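Local coordinates for protein phosphoribosyl-aminoimidazole carboxylase (Aspergillus clavatus, PDB 3K5I) that acts as an ATP-grasp N5-carboxyaminoimidazole ribonucleotide synthetase of purine biosynthesis, probably carboxylating 5-aminoimidazole ribonucleotide at the expense of ATP, at residues T299-A304 / N357-L362; Q49-D54 / A84-V89; A349-S354 / Q392-V397; K75-V80 / L102-S107. All blocks are in the same frame, centred on the assembly; numbering follows the deposited sequence. Where two conformers were deposited one is given.

Interaction 1 of 4, residues T299-A304 / N357-L362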
loop_
_atom_site.group_PDB
_atom_site.type_symbol
_atom_site.label_atom_id
_atom_site.label_comp_id
_atom_site.label_asym_id
_atom_site.label_seq_id
_atom_site.Cartn_x
_atom_site.Cartn_y
_atom_site.Cartn_z
ATOM N N THR A 299 7.841 3.955 6.960
ATOM C CA THR A 299 6.642 4.777 7.212
ATOM C C THR A 299 5.330 4.259 6.630
ATOM O O THR A 299 4.194 4.583 7.109
ATOM C CB THR A 299 6.953 6.216 6.842
ATOM O OG1 THR A 299 7.401 6.268 5.463
ATOM C CG2 THR A 299 8.067 6.706 7.804
ATOM N N ILE A 300 5.489 3.456 5.576
ATOM C CA ILE A 300 4.334 2.868 4.902
ATOM C C ILE A 300 3.506 2.032 5.811
ATOM O O ILE A 300 2.321 2.239 5.979
ATOM C CB ILE A 300 4.757 1.956 3.767
ATOM C CG1 ILE A 300 5.317 2.848 2.653
ATOM C CG2 ILE A 300 3.483 1.386 3.180
ATOM C CD1 ILE A 300 5.801 2.164 1.310
ATOM N N GLU A 301 4.130 1.079 6.474
ATOM C CA GLU A 301 3.285 0.301 7.371
ATOM C C GLU A 301 3.402 0.860 8.775
ATOM O O GLU A 301 2.593 0.534 9.674
ATOM C CB GLU A 301 3.817 -1.121 7.445
ATOM C CG GLU A 301 3.707 -1.851 6.100
ATOM C CD GLU A 301 4.850 -1.529 5.136
ATOM O OE1 GLU A 301 5.822 -0.844 5.518
ATOM O OE2 GLU A 301 4.714 -1.980 3.964
ATOM N N GLY A 302 4.418 1.692 8.951
ATOM C CA GLY A 302 4.665 2.224 10.274
ATOM C C GLY A 302 3.906 3.400 10.814
ATOM O O GLY A 302 3.928 3.604 12.030
ATOM N N CYS A 303 3.304 4.182 9.924
ATOM C CA CYS A 303 2.566 5.370 10.323
ATOM C C CYS A 303 1.351 5.559 9.443
ATOM O O CYS A 303 1.310 4.945 8.385
ATOM C CB CYS A 303 3.388 6.613 10.044
ATOM S SG CYS A 303 5.161 6.634 10.463
ATOM N N ALA A 304 0.408 6.427 9.838
ATOM C CA ALA A 304 -0.786 6.691 9.032
ATOM C C ALA A 304 -0.458 7.360 7.732
ATOM O O ALA A 304 -1.183 6.988 6.817
ATOM C CB ALA A 304 -1.925 7.494 9.730
ATOM N N ASN A 357 4.023 -10.957 9.931
ATOM C CA ASN A 357 4.043 -9.474 9.861
ATOM C C ASN A 357 4.960 -8.771 8.909
ATOM O O ASN A 357 5.233 -7.586 9.049
ATOM C CB ASN A 357 4.364 -8.903 11.248
ATOM C CG ASN A 357 3.323 -9.332 12.251
ATOM O OD1 ASN A 357 2.327 -9.964 11.835
ATOM N ND2 ASN A 357 3.504 -8.988 13.530
ATOM N N ALA A 358 5.418 -9.513 7.915
ATOM C CA ALA A 358 6.368 -8.947 7.012
ATOM C C ALA A 358 5.716 -8.423 5.751
ATOM O O ALA A 358 5.024 -9.159 5.043
ATOM C CB ALA A 358 7.384 -10.045 6.722
ATOM N N SER A 359 5.937 -7.140 5.466
ATOM C CA SER A 359 5.323 -6.588 4.275
ATOM C C SER A 359 6.408 -6.589 3.222
ATOM O O SER A 359 7.471 -6.020 3.445
ATOM C CB SER A 359 4.807 -5.177 4.591
ATOM O OG SER A 359 4.609 -4.358 3.456
ATOM N N ILE A 360 6.111 -7.242 2.098
ATOM C CA ILE A 360 7.085 -7.333 1.022
ATOM C C ILE A 360 6.924 -6.302 -0.088
ATOM O O ILE A 360 5.838 -6.135 -0.569
ATOM C CB ILE A 360 7.033 -8.729 0.369
ATOM C CG1 ILE A 360 7.277 -9.847 1.425
ATOM C CG2 ILE A 360 7.917 -8.726 -0.867
ATOM C CD1 ILE A 360 6.641 -11.243 1.374
ATOM N N HIS A 361 8.011 -5.642 -0.492
ATOM C CA HIS A 361 7.969 -4.659 -1.541
ATOM C C HIS A 361 9.079 -4.976 -2.481
ATOM O O HIS A 361 10.242 -4.721 -2.129
ATOM C CB HIS A 361 8.316 -3.267 -0.956
ATOM C CG HIS A 361 7.312 -2.771 0.037
ATOM N ND1 HIS A 361 6.475 -1.711 -0.241
ATOM C CD2 HIS A 361 7.011 -3.186 1.297
ATOM C CE1 HIS A 361 5.680 -1.514 0.799
ATOM N NE2 HIS A 361 5.979 -2.396 1.738
ATOM N N LEU A 362 8.731 -5.435 -3.675
ATOM C CA LEU A 362 9.738 -5.687 -4.718
ATOM C C LEU A 362 9.564 -4.472 -5.641
ATOM O O LEU A 362 8.446 -4.024 -5.940
ATOM C CB LEU A 362 9.393 -6.935 -5.557
ATOM C CG LEU A 362 9.560 -8.173 -4.677
ATOM C CD1 LEU A 362 8.931 -9.453 -5.248
ATOM C CD2 LEU A 362 11.073 -8.337 -4.453
#

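Interaction 2 of 4, residues Q49-D54 / A84-V89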
loop_
_atom_site.group_PDB
_atom_site.type_symbol
_atom_site.label_atom_id
_atom_site.label_comp_id
_atom_site.label_asym_id
_atom_site.label_seq_id
_atom_site.Cartn_x
_atom_site.Cartn_y
_atom_site.Cartn_z
ATOM N N GLN A 49 -2.419 12.644 -10.789
ATOM C CA GLN A 49 -1.673 12.249 -11.965
ATOM C C GLN A 49 -0.242 12.574 -11.756
ATOM O O GLN A 49 0.127 13.726 -11.480
ATOM C CB GLN A 49 -2.056 13.013 -13.243
ATOM C CG GLN A 49 -1.562 12.190 -14.436
ATOM C CD GLN A 49 -1.942 12.767 -15.773
ATOM O OE1 GLN A 49 -3.100 12.681 -16.144
ATOM N NE2 GLN A 49 -0.985 13.317 -16.517
ATOM N N VAL A 50 0.506 11.493 -11.933
ATOM C CA VAL A 50 1.932 11.545 -11.864
ATOM C C VAL A 50 2.618 11.299 -13.225
ATOM O O VAL A 50 2.582 10.153 -13.739
ATOM C CB VAL A 50 2.513 10.838 -10.622
ATOM C CG1 VAL A 50 4.067 10.961 -10.632
ATOM C CG2 VAL A 50 1.976 11.534 -9.343
ATOM N N ASN A 51 3.203 12.355 -13.838
ATOM C CA ASN A 51 3.924 12.086 -15.113
ATOM C C ASN A 51 5.375 11.818 -14.755
ATOM O O ASN A 51 6.014 12.613 -14.100
ATOM C CB ASN A 51 3.992 13.237 -16.089
ATOM C CG ASN A 51 2.626 13.725 -16.393
ATOM O OD1 ASN A 51 1.719 12.914 -16.351
ATOM N ND2 ASN A 51 2.455 15.021 -16.528
ATOM N N VAL A 52 5.942 10.705 -15.169
ATOM C CA VAL A 52 7.322 10.393 -14.776
ATOM C C VAL A 52 8.435 10.566 -15.789
ATOM O O VAL A 52 8.264 10.241 -16.937
ATOM C CB VAL A 52 7.274 8.821 -14.555
ATOM C CG1 VAL A 52 8.471 8.227 -13.874
ATOM C CG2 VAL A 52 6.051 8.460 -13.768
ATOM N N LEU A 53 9.573 11.099 -15.371
ATOM C CA LEU A 53 10.654 11.201 -16.337
ATOM C C LEU A 53 11.712 10.097 -16.049
ATOM O O LEU A 53 12.354 10.064 -14.989
ATOM C CB LEU A 53 11.289 12.602 -16.325
ATOM C CG LEU A 53 12.447 12.829 -17.323
ATOM C CD1 LEU A 53 12.232 12.376 -18.769
ATOM C CD2 LEU A 53 13.040 14.244 -17.265
ATOM N N ASP A 54 11.877 9.168 -16.975
ATOM C CA ASP A 54 12.884 8.124 -16.804
ATOM C C ASP A 54 12.811 7.139 -17.979
ATOM O O ASP A 54 12.097 7.391 -18.946
ATOM C CB ASP A 54 12.691 7.418 -15.457
ATOM C CG ASP A 54 13.938 6.634 -15.035
ATOM O OD1 ASP A 54 14.742 6.208 -15.906
ATOM O OD2 ASP A 54 14.071 6.511 -13.812
ATOM N N ALA A 84 8.446 19.232 -17.517
ATOM C CA ALA A 84 7.952 20.451 -16.879
ATOM C C ALA A 84 6.860 21.241 -17.616
ATOM O O ALA A 84 6.050 21.964 -17.017
ATOM C CB ALA A 84 9.136 21.308 -16.731
ATOM N N LYS A 85 6.857 21.141 -18.939
ATOM C CA LYS A 85 5.863 21.870 -19.712
ATOM C C LYS A 85 4.526 21.116 -19.669
ATOM O O LYS A 85 3.565 21.386 -20.397
ATOM C CB LYS A 85 6.296 21.894 -21.198
ATOM C CG LYS A 85 7.603 22.576 -21.583
ATOM C CD LYS A 85 7.475 24.022 -22.081
ATOM C CE LYS A 85 8.708 24.864 -21.688
ATOM N NZ LYS A 85 8.957 26.088 -22.522
ATOM N N THR A 86 4.441 20.127 -18.796
ATOM C CA THR A 86 3.184 19.408 -18.817
ATOM C C THR A 86 2.729 19.077 -17.408
ATOM O O THR A 86 1.918 18.200 -17.157
ATOM C CB THR A 86 3.352 18.143 -19.713
ATOM O OG1 THR A 86 4.400 17.292 -19.225
ATOM C CG2 THR A 86 3.748 18.556 -21.093
ATOM N N CYS A 87 3.269 19.811 -16.460
ATOM C CA CYS A 87 2.834 19.411 -15.164
ATOM C C CYS A 87 2.768 20.624 -14.247
ATOM O O CYS A 87 3.446 21.621 -14.463
ATOM C CB CYS A 87 3.790 18.264 -14.702
ATOM S SG CYS A 87 5.296 18.971 -13.934
ATOM N N ASP A 88 1.925 20.564 -13.223
ATOM C CA ASP A 88 1.888 21.714 -12.352
ATOM C C ASP A 88 2.975 21.828 -11.330
ATOM O O ASP A 88 3.104 22.929 -10.825
ATOM C CB ASP A 88 0.521 21.966 -11.751
ATOM C CG ASP A 88 -0.523 21.909 -12.820
ATOM O OD1 ASP A 88 -0.643 22.826 -13.687
ATOM O OD2 ASP A 88 -1.083 20.799 -12.780
ATOM N N VAL A 89 3.709 20.769 -10.989
ATOM C CA VAL A 89 4.783 20.914 -9.995
ATOM C C VAL A 89 5.727 19.818 -10.388
ATOM O O VAL A 89 5.362 18.711 -10.762
ATOM C CB VAL A 89 4.395 20.882 -8.499
ATOM C CG1 VAL A 89 3.597 19.624 -8.217
ATOM C CG2 VAL A 89 5.632 20.992 -7.597
#

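Interaction 3 of 4, residues A349-S354 / Q392-V397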
loop_
_atom_site.group_PDB
_atom_site.type_symbol
_atom_site.label_atom_id
_atom_site.label_comp_id
_atom_site.label_asym_id
_atom_site.label_seq_id
_atom_site.Cartn_x
_atom_site.Cartn_y
_atom_site.Cartn_z
ATOM N N ALA A 349 12.817 -12.688 -0.981
ATOM C CA ALA A 349 11.388 -12.309 -0.942
ATOM C C ALA A 349 10.538 -13.519 -0.611
ATOM O O ALA A 349 9.503 -13.470 0.083
ATOM C CB ALA A 349 10.935 -11.802 -2.269
ATOM N N GLU A 350 11.023 -14.616 -1.153
ATOM C CA GLU A 350 10.339 -15.874 -0.951
ATOM C C GLU A 350 10.343 -16.275 0.500
ATOM O O GLU A 350 9.326 -16.704 1.009
ATOM C CB GLU A 350 11.135 -16.850 -1.760
ATOM C CG GLU A 350 10.349 -18.071 -1.968
ATOM C CD GLU A 350 11.256 -19.077 -2.615
ATOM O OE1 GLU A 350 10.530 -19.806 -3.312
ATOM O OE2 GLU A 350 12.526 -19.118 -2.455
ATOM N N CYS A 351 11.480 -16.103 1.172
ATOM C CA CYS A 351 11.574 -16.410 2.573
ATOM C C CYS A 351 10.667 -15.456 3.360
ATOM O O CYS A 351 9.989 -15.868 4.338
ATOM C CB CYS A 351 13.011 -16.126 2.959
ATOM S SG CYS A 351 13.146 -16.254 4.776
ATOM N N ALA A 352 10.635 -14.193 2.896
ATOM C CA ALA A 352 9.818 -13.165 3.558
ATOM C C ALA A 352 8.339 -13.559 3.551
ATOM O O ALA A 352 7.578 -13.144 4.435
ATOM C CB ALA A 352 10.014 -11.799 2.860
ATOM N N LEU A 353 7.924 -14.340 2.542
ATOM C CA LEU A 353 6.516 -14.728 2.476
ATOM C C LEU A 353 6.150 -15.435 3.764
ATOM O O LEU A 353 4.983 -15.480 4.180
ATOM C CB LEU A 353 6.280 -15.698 1.330
ATOM C CG LEU A 353 6.201 -15.103 -0.060
ATOM C CD1 LEU A 353 6.170 -16.327 -1.003
ATOM C CD2 LEU A 353 4.997 -14.196 -0.257
ATOM N N SER A 354 7.151 -16.016 4.424
ATOM C CA SER A 354 6.812 -16.724 5.660
ATOM C C SER A 354 7.135 -16.021 6.951
ATOM O O SER A 354 7.029 -16.660 7.985
ATOM C CB SER A 354 7.681 -17.978 5.787
ATOM O OG SER A 354 7.160 -19.036 5.026
ATOM N N GLN A 392 14.599 -12.204 12.424
ATOM C CA GLN A 392 15.904 -12.901 12.382
ATOM C C GLN A 392 16.262 -13.914 11.293
ATOM O O GLN A 392 17.279 -13.826 10.583
ATOM C CB GLN A 392 16.268 -13.521 13.726
ATOM C CG GLN A 392 17.739 -13.927 13.799
ATOM C CD GLN A 392 18.633 -12.751 13.531
ATOM O OE1 GLN A 392 18.938 -11.983 14.440
ATOM N NE2 GLN A 392 19.027 -12.577 12.273
ATOM N N PRO A 393 15.408 -14.910 11.163
ATOM C CA PRO A 393 15.627 -15.942 10.173
ATOM C C PRO A 393 15.806 -15.463 8.731
ATOM O O PRO A 393 16.551 -16.047 7.938
ATOM C CB PRO A 393 14.408 -16.832 10.334
ATOM C CG PRO A 393 13.741 -16.412 11.512
ATOM C CD PRO A 393 14.071 -14.984 11.762
ATOM N N LEU A 394 15.096 -14.403 8.380
ATOM C CA LEU A 394 15.152 -13.802 7.049
ATOM C C LEU A 394 16.482 -13.053 6.913
ATOM O O LEU A 394 17.087 -13.035 5.841
ATOM C CB LEU A 394 14.045 -12.749 7.017
ATOM C CG LEU A 394 14.013 -11.930 5.720
ATOM C CD1 LEU A 394 13.966 -12.797 4.495
ATOM C CD2 LEU A 394 12.839 -10.906 5.750
ATOM N N ILE A 395 16.934 -12.433 7.999
ATOM C CA ILE A 395 18.237 -11.750 7.946
ATOM C C ILE A 395 19.219 -12.915 7.841
ATOM O O ILE A 395 20.184 -12.873 7.073
ATOM C CB ILE A 395 18.505 -11.098 9.319
ATOM C CG1 ILE A 395 17.522 -9.948 9.636
ATOM C CG2 ILE A 395 20.004 -10.841 9.580
ATOM C CD1 ILE A 395 17.910 -9.125 10.988
ATOM N N ASP A 396 18.952 -13.978 8.595
ATOM C CA ASP A 396 19.822 -15.152 8.547
ATOM C C ASP A 396 20.000 -15.711 7.146
ATOM O O ASP A 396 21.100 -15.994 6.721
ATOM C CB ASP A 396 19.256 -16.267 9.390
ATOM C CG ASP A 396 19.600 -16.097 10.835
ATOM O OD1 ASP A 396 20.454 -15.179 11.038
ATOM O OD2 ASP A 396 19.001 -16.884 11.643
ATOM N N VAL A 397 18.907 -15.838 6.412
ATOM C CA VAL A 397 18.961 -16.367 5.047
ATOM C C VAL A 397 19.616 -15.357 4.112
ATOM O O VAL A 397 20.328 -15.646 3.136
ATOM C CB VAL A 397 17.481 -16.421 4.576
ATOM C CG1 VAL A 397 17.311 -16.130 3.074
ATOM C CG2 VAL A 397 16.684 -17.639 5.102
#

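Interaction 4 of 4, residues K75-V80 / L102-S107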
loop_
_atom_site.group_PDB
_atom_site.type_symbol
_atom_site.label_atom_id
_atom_site.label_comp_id
_atom_site.label_asym_id
_atom_site.label_seq_id
_atom_site.Cartn_x
_atom_site.Cartn_y
_atom_site.Cartn_z
ATOM N N LYS A 75 18.724 13.544 -16.259
ATOM C CA LYS A 75 19.928 14.408 -16.327
ATOM C C LYS A 75 19.929 14.961 -17.767
ATOM O O LYS A 75 20.955 15.430 -18.296
ATOM C CB LYS A 75 21.181 13.520 -16.294
ATOM C CG LYS A 75 21.367 12.664 -15.094
ATOM C CD LYS A 75 22.558 11.740 -15.309
ATOM C CE LYS A 75 22.574 10.574 -14.283
ATOM N NZ LYS A 75 22.608 9.120 -14.702
ATOM N N GLU A 76 18.777 14.860 -18.419
ATOM C CA GLU A 76 18.640 15.263 -19.819
ATOM C C GLU A 76 17.868 16.546 -20.053
ATOM O O GLU A 76 16.665 16.440 -20.018
ATOM C CB GLU A 76 17.883 14.121 -20.483
ATOM C CG GLU A 76 18.079 14.005 -21.986
ATOM C CD GLU A 76 17.278 12.937 -22.730
ATOM O OE1 GLU A 76 16.941 11.834 -22.221
ATOM O OE2 GLU A 76 17.018 13.259 -23.906
ATOM N N ARG A 77 18.557 17.673 -20.283
ATOM C CA ARG A 77 18.062 19.036 -20.581
ATOM C C ARG A 77 16.671 19.257 -21.175
ATOM O O ARG A 77 15.853 19.944 -20.572
ATOM C CB ARG A 77 19.038 19.718 -21.548
ATOM C CG ARG A 77 19.063 21.234 -21.565
ATOM C CD ARG A 77 19.073 21.824 -20.159
ATOM N NE ARG A 77 19.970 22.967 -20.183
ATOM C CZ ARG A 77 21.213 22.969 -19.704
ATOM N NH1 ARG A 77 21.846 21.945 -19.068
ATOM N NH2 ARG A 77 21.803 24.121 -19.926
ATOM N N GLU A 78 16.446 18.680 -22.360
ATOM C CA GLU A 78 15.196 18.726 -23.124
ATOM C C GLU A 78 14.079 17.774 -22.666
ATOM O O GLU A 78 12.905 17.997 -22.964
ATOM C CB GLU A 78 15.478 18.502 -24.626
ATOM C CG GLU A 78 16.103 19.703 -25.391
ATOM C CD GLU A 78 15.698 21.120 -24.926
ATOM O OE1 GLU A 78 14.486 21.445 -24.897
ATOM O OE2 GLU A 78 16.608 21.935 -24.573
ATOM N N ALA A 79 14.450 16.702 -21.965
ATOM C CA ALA A 79 13.536 15.703 -21.430
ATOM C C ALA A 79 13.008 16.357 -20.153
ATOM O O ALA A 79 11.777 16.402 -19.944
ATOM C CB ALA A 79 14.357 14.446 -21.116
ATOM N N VAL A 80 13.948 16.918 -19.368
ATOM C CA VAL A 80 13.673 17.646 -18.098
ATOM C C VAL A 80 12.616 18.762 -18.397
ATOM O O VAL A 80 11.605 18.898 -17.687
ATOM C CB VAL A 80 14.980 18.096 -17.249
ATOM C CG1 VAL A 80 14.654 19.013 -16.066
ATOM C CG2 VAL A 80 16.015 17.006 -16.713
ATOM N N LEU A 102 16.188 22.849 -15.054
ATOM C CA LEU A 102 15.202 23.293 -14.040
ATOM C C LEU A 102 15.202 24.810 -13.766
ATOM O O LEU A 102 14.129 25.414 -13.616
ATOM C CB LEU A 102 15.332 22.578 -12.696
ATOM C CG LEU A 102 14.982 21.098 -12.421
ATOM C CD1 LEU A 102 15.341 20.610 -10.992
ATOM C CD2 LEU A 102 13.546 20.726 -12.747
ATOM N N GLU A 103 16.391 25.424 -13.706
ATOM C CA GLU A 103 16.489 26.878 -13.524
ATOM C C GLU A 103 15.849 27.513 -14.809
ATOM O O GLU A 103 15.157 28.511 -14.775
ATOM C CB GLU A 103 17.971 27.259 -13.398
ATOM C CG GLU A 103 18.301 28.785 -13.267
ATOM C CD GLU A 103 19.819 29.073 -13.154
ATOM O OE1 GLU A 103 20.576 28.103 -13.492
ATOM O OE2 GLU A 103 20.229 30.200 -12.739
ATOM N N GLU A 104 16.061 26.899 -15.964
ATOM C CA GLU A 104 15.528 27.442 -17.183
ATOM C C GLU A 104 14.037 27.453 -17.231
ATOM O O GLU A 104 13.426 28.366 -17.801
ATOM C CB GLU A 104 15.857 26.525 -18.336
ATOM C CG GLU A 104 16.355 27.188 -19.586
ATOM C CD GLU A 104 17.530 26.382 -20.092
ATOM O OE1 GLU A 104 18.657 26.915 -20.097
ATOM O OE2 GLU A 104 17.338 25.188 -20.414
ATOM N N VAL A 105 13.460 26.399 -16.676
ATOM C CA VAL A 105 12.007 26.318 -16.726
ATOM C C VAL A 105 11.266 26.814 -15.493
ATOM O O VAL A 105 10.035 26.682 -15.414
ATOM C CB VAL A 105 11.529 24.969 -17.268
ATOM C CG1 VAL A 105 11.864 24.899 -18.762
ATOM C CG2 VAL A 105 12.207 23.831 -16.504
ATOM N N ALA A 106 12.045 27.372 -14.556
ATOM C CA ALA A 106 11.518 27.898 -13.305
ATOM C C ALA A 106 10.306 28.825 -13.513
ATOM O O ALA A 106 9.413 28.946 -12.689
ATOM C CB ALA A 106 12.616 28.530 -12.538
ATOM N N SER A 107 10.253 29.466 -14.666
ATOM C CA SER A 107 9.164 30.361 -15.019
ATOM C C SER A 107 7.878 29.693 -15.536
ATOM O O SER A 107 6.832 30.339 -15.641
ATOM C CB SER A 107 9.712 31.248 -16.141
ATOM O OG SER A 107 11.120 31.382 -16.002
#

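Interaction 1 of 4, residues T299-A304 / N357-L362
Glu301, on the short helix 299-302, faces Ser359 of the strand 358-362 with their CA atoms 7.8 Å apart, a gap spanned by side chains. The carboxylate of Glu301 does most of the work, through one oxygen. His361 NE2 donates to Glu301 OE2 over 2.6 Å with an N-H...O angle of 157°; the acceptor lies in the plane of the imidazole, at its edge, and offers its syn lone pair. Carboxylate and ring planes stand 83° apart. The bend of the Glu301 chain at chi2 (82°) brings OE2 to this position. Ser359 OG also donates to Glu301 OE2, but at 2.4 Å, from one of two deposited conformers, the detail of that bond is doubtful. Beside the acid, Ile300 CD1 reaches His361 CE1 at 3.7 Å. His361 is stacked on His376 of the adjacent strand, and Glu301 O takes a hydrogen bond from Arg328 of the second subunit. The Glu301-His361 bond ties the ATP-grasp part to strand 358-362, outermost of its sheet within this chain. A carboxylate in the ring plane at NE2 should fix the ring's rotation and would probably raise the imidazole's affinity for a proton.

Interaction 2 of 4, residues Q49-D54 / A84-V89
Asn51 turns its side-chain amide from the strand 49-54 toward the loop at Thr86 and Cys87, with CG anti to its own carbonyl carbon (chi1 -55°). ND2 forms the leading end of the amide. It comes within 3.3 Å of Thr86 O, but the angle is too poor for a hydrogen bond, so this is a polar contact and no more. The same nitrogen lies 4.0 Å from Cys87 CB: the methylene meets the amide, while chi1 of 85° turns the sulfur away from it. OD1 of Asn51 turns back toward Gln49, whose NE2 donates to it over 2.7 Å, in the carbonyl plane and on a lone pair. This bond, from a residue two positions earlier, fixes the amide's rotation and leaves its NH2 end directed at the loop. The setting is the Rossmann-like parallel sheet of the preATP-grasp domain, in which 84-89 links helix 77-84 to the strand 89-92 and the strand 26-30 lies between that strand and 49-54. The hydroxyl of Thr86 is hydrogen-bonded to Leu83 O of the preceding helix. Thr86 O accepts a weak bond from Lys26 NZ, and Leu83 packs against Asn51.

Interaction 3 of 4, residues A349-S354 / Q392-V397
Cys351 reaches from the helix 344-352 to two apolar residues one turn apart on the helix 384-399, Leu394 and Val397. Its CB already touches the partner helix, lying 3.8 Å from Leu394 CD1. One bond further, SG comes 3.6 Å from the same methyl, Leu394 CD1, and 3.8 Å from Val397 CG2, so the sulfur sits against both branched side chains. A first torsion of 172°, which sets SG opposite the backbone N, extends the thiol toward that pair. Leu394 answers with both of its ends: CD1 takes the cysteine and also lies 3.9 Å from Ala352 N, while CD2 meets the methyl Ala352 CB at 4.1 Å. Cys351 and Ala352 thus make neighbouring contacts to one leucine, and the small alanine is consistent with the close approach of the helices, the CA atoms of Cys351 and Leu394 being 6.3 Å apart. No hydrogen bond crosses; the contact is wholly apolar. Next to it the helix 384-399 is kinked at Pro393 and Leu394, whose nitrogens make no bond to the turn before, the proline having no hydrogen to give. Both helices lie on one face of the C-terminal part of the large antiparallel sheet: Ala352 and Leu394 each rest on Ile377 of the strand 373-380, Ala352 also touches Ile360 of the strand 358-362, and Ala349 packs against Trp22 of the second subunit.

Interaction 4 of 4, residues K75-V80 / L102-S107
Val80 and Leu102 form the buried half of this contact between the helices 77-84 and 99-105. Val80 CG1 meets Leu102 CD2 at 3.9 Å, the two side chains crossing at about a right angle. With chi1 of 172°, CG1 stands opposite the valine's backbone N and is the branch that touches. Ala101 and Asp98 press on Val80 as well, while Trp115 of the helix 115-121 packs against Leu102, so the apolar pair belongs to the layer of helices of the preATP-grasp domain. The outer half is looser and charged. Arg77, exposed and also touching a crystal neighbour, leans over through bends at chi2 and chi3. Its NE forms a weak hydrogen bond to Glu104 OE2, 3.5 Å long with an N-H...O angle of 134°, as part of a salt bridge. The guanidinium and carboxylate planes are 49° apart, far from the flat side-by-side pairing of a two-bond bridge. The stronger partners lie outside: Arg77 NH1 forms a salt bridge to Asp98, and Glu104 OE2 one to Arg81. Glu78 OE2 stands 5.3 Å from Glu104 OE2, a like charge that the arginines probably offset. A single long bond of this kind probably adds little beyond the stronger bridges to Asp98 and Arg81, the charges being shared among several acids and arginines.

Interactions 2 and 4 both belong to the preATP-grasp domain and share the helix 77-84: Leu53 packs on the backbone of Val80 and Ala79, and Ala84 touches Val105. Interaction 2 is buried but polar; the others are only partly buried, and interaction 4 combines an apolar interior with a weak salt bridge at its exposed side, where Arg77 lies. Interactions 1 and 3 lie on the same side of the chain's centre, both touch the second subunit, and join through Ile360, which packs against helix 344-352. A carboxylate-imidazole bond there contrasts with a purely apolar helix pair. Interaction 3 is opposite interaction 4. The two groups do not touch: the nearest atoms of interactions 1 and 2 are about 14 Å apart.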